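Local atomic coordinates of superoxide dismutase [Mn/Fe] (Aeropyrum pernix, PDB entry 3AK2), a protein that catalyses the dismutation of superoxide to molecular oxygen and hydrogen peroxide, and can probably use either manganese or iron as its metal. Residues R6-P10 with Y73-I77; G94-V100 with W192-E196; F135-E140 with A202-K207; L162-V166 with Y182-W186. The contacts are given in a common frame with arbitrary orientation. Residue numbers count along the deposited sequence, not the author numbering.

Contact 1 of 4, residues R6-P10 with Y73-I77. With EDO (1,2-ethanediol), chain J.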
loop_
_atom_site.group_PDB
_atom_site.type_symbol
_atom_site.label_atom_id
_atom_site.label_comp_id
_atom_site.label_asym_id
_atom_site.label_seq_id
_atom_site.Cartn_x
_atom_site.Cartn_y
_atom_site.Cartn_z
ATOM N N ARG A 6 1.423 4.522 -28.035
ATOM C CA ARG A 6 2.022 5.328 -26.981
ATOM C C ARG A 6 1.006 6.268 -26.370
ATOM O O ARG A 6 0.138 6.805 -27.067
ATOM C CB ARG A 6 3.184 6.156 -27.535
ATOM C CG ARG A 6 4.550 5.502 -27.430
ATOM C CD ARG A 6 4.676 4.305 -28.351
ATOM N NE ARG A 6 6.026 3.748 -28.327
ATOM C CZ ARG A 6 6.367 2.586 -28.873
ATOM N NH1 ARG A 6 5.453 1.837 -29.481
ATOM N NH2 ARG A 6 7.622 2.163 -28.797
ATOM N N TYR A 7 1.123 6.465 -25.060
ATOM C CA TYR A 7 0.397 7.529 -24.378
ATOM C C TYR A 7 1.030 8.859 -24.747
ATOM O O TYR A 7 2.222 8.929 -25.053
ATOM C CB TYR A 7 0.405 7.299 -22.861
ATOM C CG TYR A 7 -0.193 5.961 -22.519
ATOM C CD1 TYR A 7 0.610 4.902 -22.104
ATOM C CD2 TYR A 7 -1.560 5.732 -22.672
ATOM C CE1 TYR A 7 0.061 3.659 -21.821
ATOM C CE2 TYR A 7 -2.111 4.493 -22.402
ATOM C CZ TYR A 7 -1.298 3.462 -21.979
ATOM O OH TYR A 7 -1.835 2.227 -21.707
ATOM N N GLU A 8 0.215 9.906 -24.746
ATOM C CA GLU A 8 0.670 11.251 -25.088
ATOM C C GLU A 8 0.166 12.237 -24.055
ATOM O O GLU A 8 -0.933 12.077 -23.515
ATOM C CB GLU A 8 0.143 11.684 -26.459
ATOM C CG GLU A 8 0.405 10.728 -27.604
ATOM C CD GLU A 8 -0.464 11.047 -28.801
ATOM O OE1 GLU A 8 -1.412 10.279 -29.072
ATOM O OE2 GLU A 8 -0.213 12.081 -29.454
ATOM N N LEU A 9 0.969 13.263 -23.797
ATOM C CA LEU A 9 0.562 14.362 -22.933
ATOM C C LEU A 9 -0.453 15.249 -23.656
ATOM O O LEU A 9 -0.131 15.836 -24.691
ATOM C CB LEU A 9 1.780 15.196 -22.531
ATOM C CG LEU A 9 1.513 16.340 -21.550
ATOM C CD1 LEU A 9 1.202 15.777 -20.179
ATOM C CD2 LEU A 9 2.703 17.290 -21.484
ATOM N N PRO A 10 -1.682 15.348 -23.118
ATOM C CA PRO A 10 -2.638 16.251 -23.755
ATOM C C PRO A 10 -2.317 17.704 -23.415
ATOM O O PRO A 10 -1.721 17.969 -22.368
ATOM C CB PRO A 10 -3.970 15.847 -23.123
ATOM C CG PRO A 10 -3.599 15.359 -21.765
ATOM C CD PRO A 10 -2.262 14.675 -21.938
ATOM N N TYR A 73 0.535 4.828 -15.552
ATOM C CA TYR A 73 -0.728 4.848 -16.277
ATOM C C TYR A 73 -1.800 5.552 -15.442
ATOM O O TYR A 73 -2.516 6.428 -15.939
ATOM C CB TYR A 73 -1.199 3.442 -16.652
ATOM C CG TYR A 73 -2.558 3.466 -17.321
ATOM C CD1 TYR A 73 -2.675 3.576 -18.705
ATOM C CD2 TYR A 73 -3.725 3.419 -16.559
ATOM C CE1 TYR A 73 -3.933 3.618 -19.316
ATOM C CE2 TYR A 73 -4.975 3.473 -17.156
ATOM C CZ TYR A 73 -5.076 3.571 -18.529
ATOM O OH TYR A 73 -6.340 3.603 -19.099
ATOM N N ALA A 74 -1.904 5.175 -14.174
ATOM C CA ALA A 74 -2.861 5.813 -13.288
ATOM C C ALA A 74 -2.619 7.323 -13.207
ATOM O O ALA A 74 -3.561 8.107 -13.276
ATOM C CB ALA A 74 -2.817 5.183 -11.922
ATOM N N GLY A 75 -1.365 7.741 -13.053
ATOM C CA GLY A 75 -1.060 9.168 -13.009
ATOM C C GLY A 75 -1.525 9.849 -14.279
ATOM O O GLY A 75 -2.121 10.929 -14.249
ATOM N N HIS A 76 -1.270 9.207 -15.409
ATOM C CA HIS A 76 -1.671 9.752 -16.689
ATOM C C HIS A 76 -3.191 9.930 -16.792
ATOM O O HIS A 76 -3.672 11.035 -17.053
ATOM C CB HIS A 76 -1.122 8.878 -17.818
ATOM C CG HIS A 76 -1.571 9.294 -19.180
ATOM N ND1 HIS A 76 -1.645 10.614 -19.572
ATOM C CD2 HIS A 76 -1.961 8.560 -20.248
ATOM C CE1 HIS A 76 -2.063 10.674 -20.823
ATOM N NE2 HIS A 76 -2.257 9.442 -21.257
ATOM N N ILE A 77 -3.955 8.865 -16.575
ATOM C CA ILE A 77 -5.402 8.991 -16.723
ATOM C C ILE A 77 -6.027 9.946 -15.699
ATOM O O ILE A 77 -6.927 10.709 -16.039
ATOM C CB ILE A 77 -6.110 7.623 -16.768
ATOM C CG1 ILE A 77 -7.514 7.798 -17.359
ATOM C CG2 ILE A 77 -6.098 6.929 -15.396
ATOM C CD1 ILE A 77 -8.214 6.504 -17.665
HETATM C C1 EDO J . 0.911 19.085 -24.340
HETATM O O1 EDO J . 1.549 18.181 -25.251
HETATM C C2 EDO J . 1.525 20.474 -24.482
HETATM O O2 EDO J . 0.500 21.468 -24.362
HETATM O O HOH W 1 -2.767 9.052 -24.149
#

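Contact 2 of 4, residues G94-V100 with W192-E196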
loop_
_atom_site.group_PDB
_atom_site.type_symbol
_atom_site.label_atom_id
_atom_site.label_comp_id
_atom_site.label_asym_id
_atom_site.label_seq_id
_atom_site.Cartn_x
_atom_site.Cartn_y
_atom_site.Cartn_z
ATOM N N GLY A 94 -19.476 27.595 -9.253
ATOM C CA GLY A 94 -20.924 27.551 -9.105
ATOM C C GLY A 94 -21.437 26.191 -8.676
ATOM O O GLY A 94 -20.694 25.375 -8.119
ATOM N N THR A 95 -22.715 25.954 -8.949
ATOM C CA THR A 95 -23.397 24.738 -8.527
ATOM C C THR A 95 -23.954 24.022 -9.751
ATOM O O THR A 95 -24.475 24.673 -10.662
ATOM C CB THR A 95 -24.554 25.056 -7.557
ATOM O OG1 THR A 95 -25.488 25.927 -8.204
ATOM C CG2 THR A 95 -24.037 25.729 -6.289
ATOM N N PRO A 96 -23.848 22.680 -9.782
ATOM C CA PRO A 96 -24.282 21.913 -10.944
ATOM C C PRO A 96 -25.796 21.848 -11.112
ATOM O O PRO A 96 -26.547 22.024 -10.146
ATOM C CB PRO A 96 -23.743 20.510 -10.654
ATOM C CG PRO A 96 -23.700 20.427 -9.180
ATOM C CD PRO A 96 -23.306 21.803 -8.726
ATOM N N GLY A 97 -26.217 21.607 -12.349
ATOM C CA GLY A 97 -27.598 21.265 -12.660
ATOM C C GLY A 97 -27.648 19.875 -13.265
ATOM O O GLY A 97 -26.768 19.044 -13.010
ATOM N N GLY A 98 -28.688 19.619 -14.053
ATOM C CA GLY A 98 -28.814 18.388 -14.823
ATOM C C GLY A 98 -28.802 17.100 -14.025
ATOM O O GLY A 98 -29.272 17.052 -12.882
ATOM N N ARG A 99 -28.253 16.056 -14.642
ATOM C CA ARG A 99 -28.225 14.722 -14.052
ATOM C C ARG A 99 -27.302 14.649 -12.836
ATOM O O ARG A 99 -27.591 13.922 -11.883
ATOM C CB ARG A 99 -27.831 13.667 -15.093
ATOM C CG ARG A 99 -28.728 13.612 -16.337
ATOM C CD ARG A 99 -30.161 13.159 -16.031
ATOM N NE ARG A 99 -30.243 11.773 -15.564
ATOM C CZ ARG A 99 -30.339 10.708 -16.359
ATOM N NH1 ARG A 99 -30.412 9.495 -15.829
ATOM N NH2 ARG A 99 -30.358 10.848 -17.679
ATOM N N VAL A 100 -26.203 15.405 -12.873
ATOM C CA VAL A 100 -25.275 15.486 -11.741
ATOM C C VAL A 100 -25.997 15.997 -10.492
ATOM O O VAL A 100 -25.925 15.374 -9.434
ATOM C CB VAL A 100 -24.038 16.373 -12.060
ATOM C CG1 VAL A 100 -23.240 16.686 -10.802
ATOM C CG2 VAL A 100 -23.145 15.698 -13.081
ATOM N N TRP A 192 -18.457 22.018 -14.136
ATOM C CA TRP A 192 -19.615 21.136 -14.005
ATOM C C TRP A 192 -20.150 20.645 -15.348
ATOM O O TRP A 192 -20.741 19.568 -15.421
ATOM C CB TRP A 192 -20.712 21.779 -13.153
ATOM C CG TRP A 192 -20.325 21.861 -11.715
ATOM C CD1 TRP A 192 -20.039 22.990 -11.008
ATOM C CD2 TRP A 192 -20.135 20.761 -10.812
ATOM N NE1 TRP A 192 -19.698 22.667 -9.718
ATOM C CE2 TRP A 192 -19.749 21.306 -9.569
ATOM C CE3 TRP A 192 -20.265 19.370 -10.929
ATOM C CZ2 TRP A 192 -19.493 20.509 -8.447
ATOM C CZ3 TRP A 192 -20.004 18.578 -9.815
ATOM C CH2 TRP A 192 -19.624 19.151 -8.591
ATOM N N ASP A 193 -19.924 21.416 -16.410
ATOM C CA ASP A 193 -20.268 20.973 -17.759
ATOM C C ASP A 193 -19.515 19.699 -18.135
ATOM O O ASP A 193 -20.092 18.772 -18.694
ATOM C CB ASP A 193 -19.985 22.070 -18.789
ATOM C CG ASP A 193 -20.244 21.611 -20.219
ATOM O OD1 ASP A 193 -21.406 21.284 -20.538
ATOM O OD2 ASP A 193 -19.284 21.578 -21.022
ATOM N N ASP A 194 -18.220 19.664 -17.828
ATOM C CA ASP A 194 -17.407 18.484 -18.098
ATOM C C ASP A 194 -17.892 17.298 -17.268
ATOM O O ASP A 194 -18.039 16.192 -17.789
ATOM C CB ASP A 194 -15.934 18.774 -17.811
ATOM C CG ASP A 194 -15.045 17.573 -18.063
ATOM O OD1 ASP A 194 -14.692 17.319 -19.234
ATOM O OD2 ASP A 194 -14.700 16.888 -17.081
ATOM N N VAL A 195 -18.160 17.539 -15.987
ATOM C CA VAL A 195 -18.653 16.485 -15.096
ATOM C C VAL A 195 -19.979 15.910 -15.605
ATOM O O VAL A 195 -20.167 14.695 -15.623
ATOM C CB VAL A 195 -18.782 16.973 -13.628
ATOM C CG1 VAL A 195 -19.260 15.843 -12.720
ATOM C CG2 VAL A 195 -17.447 17.506 -13.122
ATOM N N GLU A 196 -20.885 16.794 -16.027
ATOM C CA GLU A 196 -22.176 16.389 -16.593
ATOM C C GLU A 196 -22.004 15.513 -17.836
ATOM O O GLU A 196 -22.671 14.486 -17.982
ATOM C CB GLU A 196 -23.023 17.628 -16.914
ATOM C CG GLU A 196 -24.433 17.340 -17.443
ATOM C CD GLU A 196 -25.403 16.855 -16.374
ATOM O OE1 GLU A 196 -25.087 16.956 -15.170
ATOM O OE2 GLU A 196 -26.498 16.379 -16.742
HETATM O O HOH W 2 -18.346 24.249 -7.447
#

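Contact 3 of 4, residues F135-E140 with A202-K207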
loop_
_atom_site.group_PDB
_atom_site.type_symbol
_atom_site.label_atom_id
_atom_site.label_comp_id
_atom_site.label_asym_id
_atom_site.label_seq_id
_atom_site.Cartn_x
_atom_site.Cartn_y
_atom_site.Cartn_z
ATOM N N PHE A 135 -18.824 7.125 -10.868
ATOM C CA PHE A 135 -20.054 6.445 -11.236
ATOM C C PHE A 135 -19.860 4.941 -11.072
ATOM O O PHE A 135 -18.934 4.359 -11.637
ATOM C CB PHE A 135 -20.428 6.778 -12.682
ATOM C CG PHE A 135 -21.743 6.200 -13.126
ATOM C CD1 PHE A 135 -22.930 6.865 -12.851
ATOM C CD2 PHE A 135 -21.793 5.004 -13.837
ATOM C CE1 PHE A 135 -24.152 6.348 -13.275
ATOM C CE2 PHE A 135 -23.011 4.481 -14.261
ATOM C CZ PHE A 135 -24.188 5.159 -13.980
ATOM N N ASP A 136 -20.735 4.321 -10.290
ATOM C CA ASP A 136 -20.690 2.886 -10.034
ATOM C C ASP A 136 -21.524 2.126 -11.069
ATOM O O ASP A 136 -22.745 2.248 -11.074
ATOM C CB ASP A 136 -21.199 2.612 -8.613
ATOM C CG ASP A 136 -21.321 1.133 -8.295
ATOM O OD1 ASP A 136 -21.941 0.820 -7.257
ATOM O OD2 ASP A 136 -20.808 0.293 -9.062
ATOM N N PRO A 137 -20.875 1.319 -11.935
ATOM C CA PRO A 137 -21.629 0.586 -12.959
ATOM C C PRO A 137 -22.589 -0.459 -12.387
ATOM O O PRO A 137 -23.551 -0.823 -13.057
ATOM C CB PRO A 137 -20.532 -0.102 -13.780
ATOM C CG PRO A 137 -19.370 -0.212 -12.845
ATOM C CD PRO A 137 -19.429 1.037 -12.014
ATOM N N LEU A 138 -22.334 -0.934 -11.168
ATOM C CA LEU A 138 -23.166 -1.981 -10.569
ATOM C C LEU A 138 -24.522 -1.471 -10.084
ATOM O O LEU A 138 -25.499 -2.225 -10.058
ATOM C CB LEU A 138 -22.428 -2.680 -9.419
ATOM C CG LEU A 138 -21.089 -3.364 -9.723
ATOM C CD1 LEU A 138 -20.591 -4.058 -8.472
ATOM C CD2 LEU A 138 -21.179 -4.362 -10.872
ATOM N N THR A 139 -24.572 -0.199 -9.696
ATOM C CA THR A 139 -25.785 0.409 -9.148
ATOM C C THR A 139 -26.265 1.620 -9.945
ATOM O O THR A 139 -27.348 2.146 -9.679
ATOM C CB THR A 139 -25.580 0.871 -7.688
ATOM O OG1 THR A 139 -24.505 1.820 -7.632
ATOM C CG2 THR A 139 -25.280 -0.307 -6.765
ATOM N N GLU A 140 -25.457 2.060 -10.908
ATOM C CA GLU A 140 -25.721 3.281 -11.680
ATOM C C GLU A 140 -25.952 4.499 -10.771
ATOM O O GLU A 140 -26.834 5.334 -11.010
ATOM C CB GLU A 140 -26.845 3.060 -12.707
ATOM C CG GLU A 140 -26.485 1.971 -13.723
ATOM C CD GLU A 140 -27.413 1.922 -14.921
ATOM O OE1 GLU A 140 -26.935 2.174 -16.047
ATOM O OE2 GLU A 140 -28.612 1.628 -14.739
ATOM N N ALA A 202 -21.148 7.825 -18.782
ATOM C CA ALA A 202 -21.216 6.713 -17.829
ATOM C C ALA A 202 -22.611 6.088 -17.747
ATOM O O ALA A 202 -22.746 4.862 -17.749
ATOM C CB ALA A 202 -20.735 7.161 -16.458
ATOM N N LEU A 203 -23.641 6.929 -17.693
ATOM C CA LEU A 203 -25.028 6.455 -17.685
ATOM C C LEU A 203 -25.343 5.616 -18.922
ATOM O O LEU A 203 -26.088 4.638 -18.840
ATOM C CB LEU A 203 -26.007 7.627 -17.577
ATOM C CG LEU A 203 -26.163 8.300 -16.209
ATOM C CD1 LEU A 203 -26.689 9.716 -16.373
ATOM C CD2 LEU A 203 -27.063 7.491 -15.284
ATOM N N ASN A 204 -24.755 6.000 -20.054
ATOM C CA ASN A 204 -24.972 5.317 -21.330
ATOM C C ASN A 204 -24.118 4.063 -21.524
ATOM O O ASN A 204 -24.553 3.124 -22.194
ATOM C CB ASN A 204 -24.712 6.275 -22.504
ATOM C CG ASN A 204 -25.751 7.388 -22.619
ATOM O OD1 ASN A 204 -25.529 8.378 -23.322
ATOM N ND2 ASN A 204 -26.882 7.231 -21.941
ATOM N N ASN A 205 -22.919 4.049 -20.936
ATOM C CA ASN A 205 -21.874 3.086 -21.319
ATOM C C ASN A 205 -21.363 2.100 -20.253
ATOM O O ASN A 205 -20.912 1.008 -20.597
ATOM C CB ASN A 205 -20.660 3.832 -21.901
ATOM C CG ASN A 205 -20.947 4.485 -23.247
ATOM O OD1 ASN A 205 -21.053 5.709 -23.346
ATOM N ND2 ASN A 205 -21.052 3.672 -24.291
ATOM N N ALA A 206 -21.410 2.478 -18.976
ATOM C CA ALA A 206 -20.630 1.769 -17.947
ATOM C C ALA A 206 -21.117 0.368 -17.545
ATOM O O ALA A 206 -20.333 -0.583 -17.548
ATOM C CB ALA A 206 -20.437 2.649 -16.716
ATOM N N LYS A 207 -22.397 0.241 -17.206
ATOM C CA LYS A 207 -22.930 -1.036 -16.700
ATOM C C LYS A 207 -22.643 -2.272 -17.588
ATOM O O LYS A 207 -22.152 -3.284 -17.077
ATOM C CB LYS A 207 -24.424 -0.922 -16.348
ATOM C CG LYS A 207 -24.986 -2.156 -15.644
ATOM C CD LYS A 207 -26.450 -2.002 -15.269
ATOM C CE LYS A 207 -26.987 -3.297 -14.666
ATOM N NZ LYS A 207 -28.449 -3.238 -14.368
HETATM O O HOH W 3 -24.271 2.522 -16.928
#

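Contact 4 of 4, residues L162-V166 with Y182-W186. With MN (manganese (II) ion), chain E.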
loop_
_atom_site.group_PDB
_atom_site.type_symbol
_atom_site.label_atom_id
_atom_site.label_comp_id
_atom_site.label_asym_id
_atom_site.label_seq_id
_atom_site.Cartn_x
_atom_site.Cartn_y
_atom_site.Cartn_z
ATOM N N LEU A 162 -15.297 13.202 -11.556
ATOM C CA LEU A 162 -14.734 14.420 -10.992
ATOM C C LEU A 162 -13.644 14.045 -9.999
ATOM O O LEU A 162 -13.880 13.274 -9.072
ATOM C CB LEU A 162 -15.815 15.265 -10.306
ATOM C CG LEU A 162 -15.321 16.525 -9.582
ATOM C CD1 LEU A 162 -14.646 17.517 -10.531
ATOM C CD2 LEU A 162 -16.468 17.199 -8.854
ATOM N N VAL A 163 -12.453 14.599 -10.202
ATOM C CA VAL A 163 -11.312 14.295 -9.343
ATOM C C VAL A 163 -10.634 15.579 -8.886
ATOM O O VAL A 163 -10.609 16.572 -9.622
ATOM C CB VAL A 163 -10.265 13.351 -10.035
ATOM C CG1 VAL A 163 -10.920 12.058 -10.524
ATOM C CG2 VAL A 163 -9.543 14.051 -11.181
ATOM N N ILE A 164 -10.110 15.560 -7.665
ATOM C CA ILE A 164 -9.251 16.637 -7.183
ATOM C C ILE A 164 -7.904 16.050 -6.781
ATOM O O ILE A 164 -7.832 15.088 -6.016
ATOM C CB ILE A 164 -9.877 17.463 -6.021
ATOM C CG1 ILE A 164 -8.943 18.621 -5.634
ATOM C CG2 ILE A 164 -10.199 16.574 -4.826
ATOM C CD1 ILE A 164 -9.428 19.504 -4.483
ATOM N N ASP A 165 -6.844 16.636 -7.317
ATOM C CA ASP A 165 -5.485 16.230 -7.007
ATOM C C ASP A 165 -5.073 16.879 -5.694
ATOM O O ASP A 165 -5.068 18.114 -5.587
ATOM C CB ASP A 165 -4.569 16.700 -8.133
ATOM C CG ASP A 165 -3.171 16.125 -8.051
ATOM O OD1 ASP A 165 -2.846 15.374 -7.101
ATOM O OD2 ASP A 165 -2.398 16.431 -8.972
ATOM N N VAL A 166 -4.760 16.062 -4.689
ATOM C CA VAL A 166 -4.213 16.575 -3.433
ATOM C C VAL A 166 -2.784 16.102 -3.164
ATOM O O VAL A 166 -2.325 16.100 -2.018
ATOM C CB VAL A 166 -5.144 16.337 -2.211
ATOM C CG1 VAL A 166 -6.409 17.184 -2.325
ATOM C CG2 VAL A 166 -5.489 14.864 -2.050
ATOM N N TYR A 182 -6.707 25.091 -0.097
ATOM C CA TYR A 182 -6.656 24.696 -1.502
ATOM C C TYR A 182 -7.946 24.020 -1.955
ATOM O O TYR A 182 -8.514 24.392 -2.983
ATOM C CB TYR A 182 -5.454 23.789 -1.766
ATOM C CG TYR A 182 -5.532 22.969 -3.038
ATOM C CD1 TYR A 182 -5.506 23.578 -4.293
ATOM C CD2 TYR A 182 -5.601 21.578 -2.980
ATOM C CE1 TYR A 182 -5.568 22.821 -5.461
ATOM C CE2 TYR A 182 -5.658 20.810 -4.141
ATOM C CZ TYR A 182 -5.634 21.437 -5.377
ATOM O OH TYR A 182 -5.682 20.697 -6.540
ATOM N N VAL A 183 -8.404 23.035 -1.180
ATOM C CA VAL A 183 -9.612 22.280 -1.517
ATOM C C VAL A 183 -10.834 23.197 -1.566
ATOM O O VAL A 183 -11.650 23.104 -2.485
ATOM C CB VAL A 183 -9.839 21.111 -0.526
ATOM C CG1 VAL A 183 -11.201 20.452 -0.740
ATOM C CG2 VAL A 183 -8.713 20.083 -0.643
ATOM N N GLU A 184 -10.945 24.090 -0.585
ATOM C CA GLU A 184 -12.048 25.046 -0.546
ATOM C C GLU A 184 -12.057 25.951 -1.780
ATOM O O GLU A 184 -13.110 26.204 -2.372
ATOM C CB GLU A 184 -11.997 25.881 0.739
ATOM C CG GLU A 184 -12.350 25.104 2.010
ATOM C CD GLU A 184 -13.772 24.559 2.006
ATOM O OE1 GLU A 184 -14.686 25.252 1.505
ATOM O OE2 GLU A 184 -13.977 23.439 2.515
ATOM N N ASN A 185 -10.875 26.416 -2.170
ATOM C CA ASN A 185 -10.731 27.285 -3.334
ATOM C C ASN A 185 -10.960 26.578 -4.669
ATOM O O ASN A 185 -11.459 27.181 -5.620
ATOM C CB ASN A 185 -9.369 27.975 -3.318
ATOM C CG ASN A 185 -9.378 29.246 -2.499
ATOM O OD1 ASN A 185 -9.885 30.273 -2.944
ATOM N ND2 ASN A 185 -8.812 29.186 -1.299
ATOM N N TRP A 186 -10.611 25.296 -4.726
ATOM C CA TRP A 186 -10.743 24.497 -5.945
ATOM C C TRP A 186 -12.178 24.448 -6.480
ATOM O O TRP A 186 -12.390 24.396 -7.692
ATOM C CB TRP A 186 -10.189 23.090 -5.695
ATOM C CG TRP A 186 -10.472 22.070 -6.759
ATOM C CD1 TRP A 186 -9.751 21.846 -7.898
ATOM C CD2 TRP A 186 -11.535 21.113 -6.759
ATOM N NE1 TRP A 186 -10.308 20.811 -8.612
ATOM C CE2 TRP A 186 -11.404 20.343 -7.936
ATOM C CE3 TRP A 186 -12.588 20.832 -5.878
ATOM C CZ2 TRP A 186 -12.289 19.308 -8.254
ATOM C CZ3 TRP A 186 -13.464 19.804 -6.194
ATOM C CH2 TRP A 186 -13.306 19.051 -7.372
HETATM MN MN MN E . -0.638 15.843 -9.801
HETATM O O HOH W 4 -10.499 19.008 -11.056
HETATM O O HOH W 5 -0.806 14.019 -8.733
#

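Contact 1 of 4, residues R6-P10 with Y73-I77
In the alpha-hairpin domain of this iron/manganese superoxide dismutase, the extended N-terminal chain at 6-10 runs past helix 62-82, and an aromatic cluster of Tyr-7, Tyr-73 and His-76 joins the two. Tyr-73 starts the helical side. The edge of its ring is directed at the face of Tyr-7 in an offset edge-to-face pair, with centroids 5.4 Å apart and planes at 70°; the closest atoms are Tyr-7 OH and Tyr-73 CD1, at 3.4 Å. Both phenol hydroxyls hydrogen-bond to Asp-136 of the second subunit, so the cluster also belongs to the subunit interface. One helical turn on, His-76 directs its CA-to-CB bond at the loop. Its ring lies obliquely beside that of Tyr-7, with Tyr-7 CB 3.7 Å from His-76 CD2, while Pro-10 CD comes to the ring edge, 4.2 Å from His-76 CE1. The imidazole is fixed at two points: ND1 is hydrogen-bonded to His-36 of helix 25-54, the other arm of the hairpin, and NE2 is hydrogen-bonded to a water. No direct hydrogen bond spans the segments; instead that water lies 3.0 Å from His-76 NE2 and accepts a hydrogen bond from the backbone N of Glu-8 at 3.2 Å, while the Glu-8 carbonyl O stands 3.2 Å from His-76 CE1.

Contact 2 of 4, residues G94-V100 with W192-E196
Gly-94 opens the contact: Trp-192 NE1 makes a weak hydrogen bond to Gly-94 O, 3.3 Å long and bent to 131°, and a water bridges the same two atoms, donating to Gly-94 O at 2.7 Å and accepting from Trp-192 NE1 at 3.1 Å. Beyond Thr-95, whose CA-to-CB bond points away, Pro-96 lies flat over the indole. Its CD sits 3.8 Å from the centroid of the five-membered ring of Trp-192 in a CH-pi contact, and Pro-96 CB is 3.6 Å from Trp-192 CD2. The loop entering helix 98-108 thus runs alongside the first turn of helix 192-205, within the C-terminal domain of the iron/manganese superoxide dismutases. At Gly-98, with phi of 59°, an idealised CB would fall 2.4 Å from Glu-196 OE2, leaving no room for a side chain. The carboxylate of Glu-196 then takes two backbone amides in the opening turn of helix 98-108: Arg-99 N to Glu-196 OE2 at 2.8 Å and Val-100 N to Glu-196 OE1 at 3.0 Å. Val-100 directs its CA-to-CB bond at helix 192-205, its CG1 3.9 Å from Trp-192 CZ3 and its CG2 3.9 Å from Val-195 CG1.

Contact 3 of 4, residues F135-E140 with A202-K207
The end of helix 192-205 fits against the beta-hairpin turn that leads from strand 129-136 into strand 141-148. Phe-135 is the main bump: its ring slots against the helix, with Ala-202 CB over one face, 4.0 Å from the ring centroid in a CH-pi contact, and Ala-206 CB at the edge, 4.0 Å from Phe-135 CD2. Two alanines leave the hollow the ring needs, and Leu-203 CD2 closes it, 3.7 Å from Phe-135 CE1. Pro-137 fills a second dip, CB to CB 4.0 Å from Ala-206, while the extended Lys-207 side chain passes along the turn, its CG 3.2 Å from Pro-137 O. Asp-136 shapes the turn as an Asx turn, OD2 accepting a hydrogen bond from Leu-138 N (2.9 Å), and its carboxylate meets Tyr-7 and Tyr-73 of the second subunit. A water accepts a hydrogen bond from Lys-207 N (3.0 Å) and lies near Glu-140 OE1 (2.8 Å) and Ala-202 O (2.9 Å); without direct hydrogen bonds, cohesion rests on apolar fit and this water.

Contact 4 of 4, residues L162-V166 with Y182-W186
This is a buried strand-to-helix contact in the C-terminal domain, where the end of strand 159-165, outermost in this chain's sheet and carrying a manganese ligand, is covered by helix 179-186. The axes of strand 163-165 and helix 182-186 approach to 10.2 Å, with 140° between their N-to-C directions, leaving space for large side chains. Ile-164 is central: its CG1 lies over the five-membered ring of Trp-186, 3.7 Å from the centroid in a CH-pi contact, and its CD1 is 3.9 Å from Val-183 CG2. Leu-162 CD1 meets the indole edge, 3.7 Å from Trp-186 CZ2, and Val-166 CG1 packs on Tyr-182 and Val-183. Two polar links flank Ile-164: Tyr-182 OH donates to Asp-165 O at 2.8 Å, and a water bridges Trp-186 NE1 (3.0 Å) and Val-163 O (2.8 Å). Asp-165 OD2 binds manganese at 2.0 Å, alongside His-31, His-79, His-169 and a water at 2.1 Å, and OD1 accepts from Trp-167 N. The helix thus satisfies the carbonyl of Asp-165, whose carboxylate binds the metal.

In the fold
From the N terminus, contact 1 closes the first loop, tying the leading chain to helix 62-82 and so enclosing the long helix 25-54 in sequence, before any other contact opens. Contact 2 then starts at the entry to helix 98-108 and closes on helix 192-205. Contact 3 opens inside that loop, at the turn after strand 129-136, and closes later on the same helix, so the two cross; Arg-99 and Leu-203 touch between them. Contact 4 is nested within both, joining strand 159-165 to helix 179-186, and its Leu-162 packs on Trp-192 and Val-195 of contact 2. Contacts 1 and 3 do not touch within the chain, yet both reach the second subunit.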